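Can2 (Sulfobacillus thermosulfidooxidans, PDB 7BDV) is a CRISPR ancillary effector of type III systems, a dual-specificity nuclease with CARF domains that bind cyclic tetra-adenylate. Local coordinates at residues A[244-249]-A[288-293]; A[251-256]-A[358-363]; A[307-312]-A[326-331]. All coordinates share one frame; numbering follows the deposited sequence.

Contact 1 (A[244-249]-A[288-293]); sequences HYVYSL and HVIECK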
loop_
_atom_site.group_PDB
_atom_site.type_symbol
_atom_site.label_atom_id
_atom_site.label_comp_id
_atom_site.label_asym_id
_atom_site.label_seq_id
_atom_site.Cartn_x
_atom_site.Cartn_y
_atom_site.Cartn_z
ATOM N N HIS A 244 11.541 12.677 -20.834
ATOM C CA HIS A 244 11.487 14.112 -21.227
ATOM C C HIS A 244 10.127 14.373 -21.886
ATOM O O HIS A 244 9.508 15.422 -21.641
ATOM C CB HIS A 244 12.645 14.487 -22.130
ATOM C CG HIS A 244 13.956 14.634 -21.450
ATOM N ND1 HIS A 244 14.946 13.675 -21.561
ATOM C CD2 HIS A 244 14.459 15.633 -20.693
ATOM C CE1 HIS A 244 16.002 14.056 -20.869
ATOM N NE2 HIS A 244 15.733 15.271 -20.334
ATOM N N TYR A 245 9.636 13.439 -22.703
ATOM C CA TYR A 245 8.317 13.607 -23.353
ATOM C C TYR A 245 7.249 13.817 -22.268
ATOM O O TYR A 245 6.436 14.760 -22.345
ATOM C CB TYR A 245 8.027 12.432 -24.297
ATOM C CG TYR A 245 6.658 12.492 -24.909
ATOM C CD1 TYR A 245 6.299 13.526 -25.761
ATOM C CD2 TYR A 245 5.699 11.542 -24.591
ATOM C CE1 TYR A 245 5.015 13.627 -26.265
ATOM C CE2 TYR A 245 4.417 11.634 -25.082
ATOM C CZ TYR A 245 4.097 12.631 -25.980
ATOM O OH TYR A 245 2.807 12.656 -26.418
ATOM N N VAL A 246 7.210 12.935 -21.275
ATOM C CA VAL A 246 6.234 12.977 -20.154
ATOM C C VAL A 246 6.375 14.326 -19.419
ATOM O O VAL A 246 5.369 14.963 -19.119
ATOM C CB VAL A 246 6.443 11.783 -19.213
ATOM C CG1 VAL A 246 5.672 11.936 -17.915
ATOM C CG2 VAL A 246 6.099 10.461 -19.887
ATOM N N TYR A 247 7.584 14.735 -19.094
ATOM C CA TYR A 247 7.826 15.991 -18.336
ATOM C C TYR A 247 7.338 17.176 -19.169
ATOM O O TYR A 247 6.685 18.068 -18.642
ATOM C CB TYR A 247 9.316 16.115 -18.006
ATOM C CG TYR A 247 9.615 17.269 -17.096
ATOM C CD1 TYR A 247 9.421 17.128 -15.735
ATOM C CD2 TYR A 247 10.095 18.478 -17.567
ATOM C CE1 TYR A 247 9.757 18.147 -14.851
ATOM C CE2 TYR A 247 10.366 19.530 -16.704
ATOM C CZ TYR A 247 10.195 19.366 -15.343
ATOM O OH TYR A 247 10.482 20.392 -14.484
ATOM N N SER A 248 7.572 17.154 -20.484
ATOM C CA SER A 248 7.169 18.234 -21.428
ATOM C C SER A 248 5.638 18.290 -21.577
ATOM O O SER A 248 5.096 19.407 -21.679
ATOM C CB SER A 248 7.901 18.128 -22.753
ATOM O OG SER A 248 7.428 17.058 -23.538
ATOM N N LEU A 249 4.923 17.161 -21.544
ATOM C CA LEU A 249 3.427 17.190 -21.493
ATOM C C LEU A 249 2.992 17.910 -20.190
ATOM O O LEU A 249 1.995 18.679 -20.202
ATOM C CB LEU A 249 2.844 15.766 -21.546
ATOM C CG LEU A 249 2.972 15.029 -22.887
ATOM C CD1 LEU A 249 2.229 13.696 -22.875
ATOM C CD2 LEU A 249 2.381 15.841 -24.008
ATOM N N HIS A 288 1.319 13.508 -6.754
ATOM C CA HIS A 288 1.221 12.719 -8.003
ATOM C C HIS A 288 2.624 12.225 -8.331
ATOM O O HIS A 288 3.546 13.053 -8.408
ATOM C CB HIS A 288 0.626 13.581 -9.107
ATOM C CG HIS A 288 -0.809 13.934 -8.972
ATOM N ND1 HIS A 288 -1.272 14.775 -7.983
ATOM C CD2 HIS A 288 -1.884 13.626 -9.739
ATOM C CE1 HIS A 288 -2.577 14.931 -8.117
ATOM N NE2 HIS A 288 -2.981 14.227 -9.192
ATOM N N VAL A 289 2.780 10.911 -8.497
ATOM C CA VAL A 289 4.057 10.251 -8.860
ATOM C C VAL A 289 3.860 9.544 -10.207
ATOM O O VAL A 289 2.906 8.731 -10.328
ATOM C CB VAL A 289 4.485 9.299 -7.729
ATOM C CG1 VAL A 289 5.780 8.565 -8.029
ATOM C CG2 VAL A 289 4.572 10.040 -6.390
ATOM N N ILE A 290 4.705 9.841 -11.191
ATOM C CA ILE A 290 4.769 9.096 -12.491
ATOM C C ILE A 290 6.056 8.263 -12.514
ATOM O O ILE A 290 7.133 8.824 -12.224
ATOM C CB ILE A 290 4.691 10.046 -13.691
ATOM C CG1 ILE A 290 3.466 10.946 -13.611
ATOM C CG2 ILE A 290 4.741 9.272 -15.007
ATOM C CD1 ILE A 290 3.521 12.110 -14.528
ATOM N N GLU A 291 5.919 6.957 -12.751
ATOM C CA GLU A 291 7.007 6.037 -13.176
ATOM C C GLU A 291 7.026 5.985 -14.712
ATOM O O GLU A 291 6.020 5.552 -15.325
ATOM C CB GLU A 291 6.766 4.660 -12.546
ATOM C CG GLU A 291 7.859 3.647 -12.819
ATOM C CD GLU A 291 9.149 3.848 -12.036
ATOM O OE1 GLU A 291 9.201 4.758 -11.158
ATOM O OE2 GLU A 291 10.094 3.064 -12.281
ATOM N N CYS A 292 8.096 6.492 -15.338
ATOM C CA CYS A 292 8.251 6.518 -16.827
ATOM C C CYS A 292 9.650 6.075 -17.274
ATOM O O CYS A 292 9.889 6.094 -18.492
ATOM C CB CYS A 292 7.907 7.895 -17.379
ATOM S SG CYS A 292 8.644 9.229 -16.405
ATOM N N LYS A 293 10.521 5.664 -16.341
ATOM C CA LYS A 293 11.837 5.038 -16.635
ATOM C C LYS A 293 11.640 3.661 -17.292
ATOM O O LYS A 293 10.884 2.859 -16.745
ATOM C CB LYS A 293 12.684 4.907 -15.367
ATOM C CG LYS A 293 13.645 6.060 -15.127
#
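Val-246 faces two residues of 288-293 at once, one methyl for each. Val-246 CG1 meets the end of Ile-290, 4.0 Å from Ile-290 CD1. Val-246 CG2 meets the base of Cys-292, 4.0 Å from Cys-292 CB. The valine torsion makes this split possible. CG1 lies anti to the backbone N (chi1 168°) and CG2 anti to the carbonyl carbon, and the CB of Val-246 itself points toward 288-293. Ile-290 has CG1 anti to its carbonyl carbon (chi1 -54°). Its extended chi2 of 165° then carries CD1 out to the valine methyl. Ile-290 offers a second carbon to the same methyl: its CG2 is 4.1 Å from Val-246 CG1. The two side chains lie alongside, pointing opposite ways.

The strand, 286-291, is the first of the beta-alpha-beta unit in the Card1-like endonuclease domain, a family of the PDDEXK clan. Here helix 231-254 packs on the sheet; Leu-250 and Phe-242 add to the same interface. Asp-278, Glu-291 and Lys-293 together are consistent with the D...E-x-K signature of PDDEXK nucleases, with Cys-292 as the "x". Asp-278 OD2 accepts hydrogen bonds from the backbone N of both Cys-292 and Lys-293, so the turn after the strand is tied to it. The carboxylates of Glu-291 and Asp-278 lie close together.

All three touching residues are buried, and no hydrogen bond joins the segments. Within the helix, Ser-248 OG gives a hydrogen bond to Tyr-245 O at 2.8 Å, tilted from the carbonyl plane. The same oxygen also takes the N-H of Leu-249. Helix 356-365 closes in beside the contact: Leu-356 touches Val-246, and Trp-363 lies on Ile-290.

Contact 2 (A[251-256]-A[358-363]); sequences RQISAQ and HQLIKW
Ile-253 and Ile-361 both hold CG1 anti to the carbonyl carbon, and their second torsions then differ. Ile-253 is extended (chi2 163°), which carries CD1 forward to the other helix. Ile-361 folds back at chi2 -65°, which brings CD1 over although its CB does not point straight at the partner. That one methyl settles along the side of Ile-253. Ile-361 CD1 lies 3.7 Å from Ile-253 CG1, with Ile-253 CG2 almost as near. The two isoleucines lie alongside, pointing opposite ways.

Leu-360 is met differently. Its side chain lies square across Ile-253, and the touching atom is near its root: Ile-253 CD1 is 3.8 Å from Leu-360 CB. Leu-360 CD1 is a little farther, 4.1 Å from Ile-253 CD1. Ile-253 CD1 is also 3.9 Å from Ile-361 CD1. The end of Ile-253 therefore sits against two neighbouring residues of the second helix.

This is apolar helix-on-helix packing. It joins the last turns of helix 231-254 to helix 356-365, near the end of the chain, within the Card1-like endonuclease domain. Ile-253 and Leu-360 are buried, while Ile-361 is partly exposed. No hydrogen bond crosses between the segments. Ile-259 adds to the packing on Ile-253, and Tyr-257 touches Ile-361. Leu-360 also rests on Ile-290 of strand 286-291 and on Met-327 of strand 325-329.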
loop_
_atom_site.group_PDB
_atom_site.type_symbol
_atom_site.label_atom_id
_atom_site.label_comp_id
_atom_site.label_asym_id
_atom_site.label_seq_id
_atom_site.Cartn_x
_atom_site.Cartn_y
_atom_site.Cartn_z
ATOM N N ARG A 251 4.618 20.246 -18.488
ATOM C CA ARG A 251 4.897 21.696 -18.691
ATOM C C ARG A 251 3.789 22.320 -19.550
ATOM O O ARG A 251 3.308 23.393 -19.204
ATOM C CB ARG A 251 6.254 21.893 -19.354
ATOM C CG ARG A 251 7.428 21.534 -18.453
ATOM C CD ARG A 251 8.722 22.081 -19.027
ATOM N NE ARG A 251 8.731 23.541 -19.071
ATOM N N GLN A 252 3.348 21.662 -20.635
ATOM C CA GLN A 252 2.201 22.143 -21.439
ATOM C C GLN A 252 0.983 22.274 -20.537
ATOM O O GLN A 252 0.362 23.404 -20.514
ATOM C CB GLN A 252 1.844 21.206 -22.608
ATOM C CG GLN A 252 2.868 21.162 -23.721
ATOM C CD GLN A 252 2.382 20.253 -24.832
ATOM O OE1 GLN A 252 1.199 20.263 -25.196
ATOM N NE2 GLN A 252 3.283 19.426 -25.327
ATOM N N ILE A 253 0.611 21.191 -19.836
ATOM C CA ILE A 253 -0.596 21.166 -18.968
ATOM C C ILE A 253 -0.494 22.279 -17.895
ATOM O O ILE A 253 -1.533 22.925 -17.622
ATOM C CB ILE A 253 -0.765 19.791 -18.322
ATOM C CG1 ILE A 253 -1.182 18.717 -19.337
ATOM C CG2 ILE A 253 -1.733 19.884 -17.164
ATOM C CD1 ILE A 253 -0.963 17.335 -18.812
ATOM N N SER A 254 0.695 22.498 -17.328
ATOM C CA SER A 254 0.932 23.540 -16.288
ATOM C C SER A 254 0.471 24.915 -16.774
ATOM O O SER A 254 0.171 25.753 -15.931
ATOM C CB SER A 254 2.388 23.636 -15.930
ATOM O OG SER A 254 2.786 22.465 -15.317
ATOM N N ALA A 255 0.446 25.148 -18.087
ATOM C CA ALA A 255 0.108 26.472 -18.657
ATOM C C ALA A 255 -1.386 26.742 -18.412
ATOM O O ALA A 255 -1.751 27.912 -18.377
ATOM C CB ALA A 255 0.508 26.546 -20.115
ATOM N N GLN A 256 -2.210 25.707 -18.171
ATOM C CA GLN A 256 -3.682 25.893 -17.988
ATOM C C GLN A 256 -4.189 25.330 -16.647
ATOM O O GLN A 256 -5.305 25.663 -16.250
ATOM C CB GLN A 256 -4.408 25.267 -19.184
ATOM C CG GLN A 256 -4.265 26.070 -20.473
ATOM C CD GLN A 256 -4.929 27.427 -20.423
ATOM O OE1 GLN A 256 -4.287 28.442 -20.191
ATOM N NE2 GLN A 256 -6.228 27.457 -20.636
ATOM N N HIS A 358 -4.215 13.297 -22.814
ATOM C CA HIS A 358 -5.621 13.123 -22.407
ATOM C C HIS A 358 -5.716 12.338 -21.095
ATOM O O HIS A 358 -6.570 12.720 -20.226
ATOM C CB HIS A 358 -6.408 12.441 -23.531
ATOM C CG HIS A 358 -7.821 12.254 -23.154
ATOM N ND1 HIS A 358 -8.300 11.033 -22.729
ATOM C CD2 HIS A 358 -8.849 13.139 -23.121
ATOM C CE1 HIS A 358 -9.591 11.161 -22.460
ATOM N NE2 HIS A 358 -9.963 12.453 -22.709
ATOM N N GLN A 359 -4.913 11.286 -20.948
ATOM C CA GLN A 359 -4.887 10.423 -19.744
ATOM C C GLN A 359 -4.349 11.212 -18.539
ATOM O O GLN A 359 -4.860 11.049 -17.461
ATOM C CB GLN A 359 -4.076 9.157 -20.030
ATOM C CG GLN A 359 -4.800 8.239 -21.000
ATOM C CD GLN A 359 -4.124 6.907 -21.145
ATOM O OE1 GLN A 359 -3.034 6.796 -21.694
ATOM N NE2 GLN A 359 -4.824 5.878 -20.700
ATOM N N LEU A 360 -3.340 12.047 -18.731
ATOM C CA LEU A 360 -2.780 12.874 -17.633
ATOM C C LEU A 360 -3.872 13.814 -17.119
ATOM O O LEU A 360 -4.036 13.898 -15.882
ATOM C CB LEU A 360 -1.555 13.632 -18.152
ATOM C CG LEU A 360 -0.275 12.824 -18.243
ATOM C CD1 LEU A 360 0.838 13.659 -18.855
ATOM C CD2 LEU A 360 0.172 12.384 -16.873
ATOM N N ILE A 361 -4.632 14.447 -18.015
ATOM C CA ILE A 361 -5.730 15.394 -17.653
ATOM C C ILE A 361 -6.816 14.609 -16.891
ATOM O O ILE A 361 -7.255 15.091 -15.787
ATOM C CB ILE A 361 -6.264 16.139 -18.886
ATOM C CG1 ILE A 361 -5.208 17.074 -19.495
ATOM C CG2 ILE A 361 -7.550 16.899 -18.566
ATOM C CD1 ILE A 361 -4.778 18.219 -18.605
ATOM N N LYS A 362 -7.204 13.430 -17.383
ATOM C CA LYS A 362 -8.211 12.574 -16.700
ATOM C C LYS A 362 -7.727 12.246 -15.272
ATOM O O LYS A 362 -8.463 12.444 -14.315
ATOM C CB LYS A 362 -8.446 11.292 -17.507
ATOM C CG LYS A 362 -9.860 10.736 -17.428
ATOM C CD LYS A 362 -10.222 9.841 -18.621
ATOM C CE LYS A 362 -11.450 8.982 -18.390
ATOM N N TRP A 363 -6.509 11.733 -15.155
ATOM C CA TRP A 363 -5.871 11.284 -13.899
ATOM C C TRP A 363 -5.862 12.438 -12.896
ATOM O O TRP A 363 -6.306 12.216 -11.761
ATOM C CB TRP A 363 -4.462 10.797 -14.228
ATOM C CG TRP A 363 -3.651 10.343 -13.062
ATOM C CD1 TRP A 363 -4.014 9.436 -12.109
ATOM C CD2 TRP A 363 -2.291 10.711 -12.792
ATOM N NE1 TRP A 363 -2.983 9.269 -11.224
ATOM C CE2 TRP A 363 -1.911 10.015 -11.637
ATOM C CE3 TRP A 363 -1.364 11.557 -13.414
ATOM C CZ2 TRP A 363 -0.651 10.155 -11.079
ATOM C CZ3 TRP A 363 -0.108 11.701 -12.861
ATOM C CH2 TRP A 363 0.235 11.013 -11.697
#

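Contact 3 (A[307-312]-A[326-331]); sequences ETIYKI and SMFASY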
loop_
_atom_site.group_PDB
_atom_site.type_symbol
_atom_site.label_atom_id
_atom_site.label_comp_id
_atom_site.label_asym_id
_atom_site.label_seq_id
_atom_site.Cartn_x
_atom_site.Cartn_y
_atom_site.Cartn_z
ATOM N N GLU A 307 7.637 -6.315 -11.588
ATOM C CA GLU A 307 8.473 -5.870 -10.483
ATOM C C GLU A 307 8.302 -4.348 -10.285
ATOM O O GLU A 307 8.275 -3.907 -9.137
ATOM C CB GLU A 307 9.936 -6.275 -10.710
ATOM N N THR A 308 8.155 -3.574 -11.360
ATOM C CA THR A 308 8.014 -2.091 -11.326
ATOM C C THR A 308 6.662 -1.726 -10.695
ATOM O O THR A 308 6.598 -0.758 -9.891
ATOM C CB THR A 308 8.189 -1.493 -12.728
ATOM N N ILE A 309 5.602 -2.473 -11.026
ATOM C CA ILE A 309 4.254 -2.190 -10.468
ATOM C C ILE A 309 4.269 -2.344 -8.935
ATOM O O ILE A 309 3.666 -1.494 -8.254
ATOM C CB ILE A 309 3.178 -3.067 -11.130
ATOM C CG1 ILE A 309 3.063 -2.762 -12.626
ATOM C CG2 ILE A 309 1.856 -2.899 -10.399
ATOM C CD1 ILE A 309 2.309 -3.823 -13.421
ATOM N N TYR A 310 4.908 -3.390 -8.412
ATOM C CA TYR A 310 4.998 -3.677 -6.959
ATOM C C TYR A 310 5.776 -2.548 -6.273
ATOM O O TYR A 310 5.405 -2.134 -5.186
ATOM C CB TYR A 310 5.721 -4.986 -6.671
ATOM C CG TYR A 310 4.998 -6.250 -7.060
ATOM C CD1 TYR A 310 3.665 -6.449 -6.760
ATOM C CD2 TYR A 310 5.682 -7.276 -7.684
ATOM C CE1 TYR A 310 3.027 -7.636 -7.074
ATOM C CE2 TYR A 310 5.055 -8.467 -8.009
ATOM C CZ TYR A 310 3.713 -8.635 -7.737
ATOM O OH TYR A 310 3.076 -9.791 -8.078
ATOM N N LYS A 311 6.849 -2.087 -6.892
ATOM C CA LYS A 311 7.673 -0.982 -6.337
ATOM C C LYS A 311 6.810 0.288 -6.291
ATOM O O LYS A 311 6.729 0.886 -5.200
ATOM C CB LYS A 311 8.955 -0.821 -7.161
ATOM C CG LYS A 311 9.906 0.254 -6.645
ATOM C CD LYS A 311 10.759 0.897 -7.714
ATOM C CE LYS A 311 12.042 1.463 -7.148
ATOM N NZ LYS A 311 13.077 0.415 -6.994
ATOM N N ILE A 312 6.141 0.648 -7.396
ATOM C CA ILE A 312 5.240 1.845 -7.471
ATOM C C ILE A 312 4.226 1.763 -6.325
ATOM O O ILE A 312 4.047 2.768 -5.566
ATOM C CB ILE A 312 4.515 1.935 -8.837
ATOM C CG1 ILE A 312 5.425 2.260 -10.019
ATOM C CG2 ILE A 312 3.382 2.929 -8.770
ATOM C CD1 ILE A 312 4.715 2.131 -11.380
ATOM N N SER A 326 -0.584 7.598 -8.261
ATOM C CA SER A 326 0.560 6.988 -8.976
ATOM C C SER A 326 0.130 6.651 -10.397
ATOM O O SER A 326 -1.006 6.254 -10.645
ATOM C CB SER A 326 1.077 5.802 -8.227
ATOM O OG SER A 326 0.049 4.832 -8.072
HETATM N N MSE A 327 1.030 6.866 -11.353
HETATM C CA MSE A 327 0.778 6.501 -12.739
HETATM C C MSE A 327 1.992 5.768 -13.281
HETATM O O MSE A 327 3.125 6.096 -12.927
HETATM C CB MSE A 327 0.522 7.728 -13.612
HETATM C CG MSE A 327 0.599 7.412 -15.100
HETATM SE SE MSE A 327 0.079 8.925 -16.163
HETATM C CE MSE A 327 -1.860 8.689 -16.458
ATOM N N PHE A 328 1.729 4.778 -14.137
ATOM C CA PHE A 328 2.783 4.075 -14.843
ATOM C C PHE A 328 2.638 4.390 -16.326
ATOM O O PHE A 328 1.624 4.017 -16.948
ATOM C CB PHE A 328 2.732 2.583 -14.501
ATOM C CG PHE A 328 3.762 1.727 -15.190
ATOM C CD1 PHE A 328 5.002 2.237 -15.539
ATOM C CD2 PHE A 328 3.514 0.387 -15.454
ATOM C CE1 PHE A 328 5.954 1.445 -16.154
ATOM C CE2 PHE A 328 4.479 -0.411 -16.062
ATOM C CZ PHE A 328 5.690 0.122 -16.409
ATOM N N ALA A 329 3.602 5.117 -16.873
ATOM C CA ALA A 329 3.638 5.575 -18.281
ATOM C C ALA A 329 4.744 4.826 -19.014
ATOM O O ALA A 329 5.861 4.728 -18.462
ATOM C CB ALA A 329 3.846 7.082 -18.334
ATOM N N SER A 330 4.440 4.312 -20.203
ATOM C CA SER A 330 5.331 3.475 -21.052
ATOM C C SER A 330 5.136 3.839 -22.529
ATOM O O SER A 330 3.986 4.148 -22.929
ATOM C CB SER A 330 5.027 2.017 -20.811
ATOM O OG SER A 330 5.889 1.177 -21.528
ATOM N N TYR A 331 6.192 3.794 -23.342
ATOM C CA TYR A 331 6.098 3.891 -24.821
ATOM C C TYR A 331 5.880 2.492 -25.402
ATOM O O TYR A 331 5.437 2.435 -26.555
ATOM C CB TYR A 331 7.310 4.603 -25.447
ATOM C CG TYR A 331 8.625 3.861 -25.385
ATOM C CD1 TYR A 331 8.974 2.949 -26.371
ATOM C CD2 TYR A 331 9.535 4.087 -24.359
ATOM C CE1 TYR A 331 10.147 2.234 -26.308
ATOM C CE2 TYR A 331 10.727 3.392 -24.289
ATOM C CZ TYR A 331 11.033 2.462 -25.263
ATOM O OH TYR A 331 12.202 1.760 -25.213
#
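Ile-312 meets the strand through two different branches. The apolar contact is with Phe-328: Ile-312 CD1 lies 3.7 Å from Phe-328 CB and 3.9 Å from Phe-328 CG. The Ile-312 side chain stands roughly perpendicular to that of Phe-328. Ile-309 adds a looser apolar contact, Ile-309 CG1 being 4.3 Å from Phe-328 CD2. Both isoleucines approach the ring obliquely. Phe-328 has CG anti to the backbone N (chi1 179°), which turns the ring to the helix.

The other branch makes a van der Waals contact with the carbon of a polar side chain. Ile-312 CG2, anti to the backbone N, drops onto Ser-326, 3.7 Å from Ser-326 CB.

Polar bonds play no part across the segments, and the contact residues are all buried. Farther round the helix, Tyr-310 packs on Lys-311 of the second subunit, and Lys-311 makes a weak hydrogen bond with Tyr-310 of the second subunit.

Segments 307-312 and 326-329 run nearly antiparallel, at 159°, with axes 9.8 Å apart. They belong to the beta-alpha-beta crossover 286-291, 306-320, 325-329. Ile-347 of the neighbouring strand 347-350 touches Ile-312, Ser-326 and Phe-328. Helix 336-344 packs against Ile-309 through Ala-338, Arg-341 and Cys-342.

All three contacts lie in the endonuclease domain and rest mostly on apolar side chains, with no hydrogen bond across any pair. Contacts 1 and 3 are wholly buried; contact 2 includes one partly exposed residue. Contacts 1 and 2 lie on one face of the sheet and contact 3 on the other. Contacts 1 and 2 share helix 231-254 and meet where Leu-249 CB is 4.0 Å from Leu-360 CD1. Contact 3 uses a different helix, but its strand pairs in parallel with the strand of contact 1, with Met-327 N 2.8 Å from Val-289 O. Contacts 1 and 2 are both aliphatic; contact 3 differs by its aromatic ring and its serine.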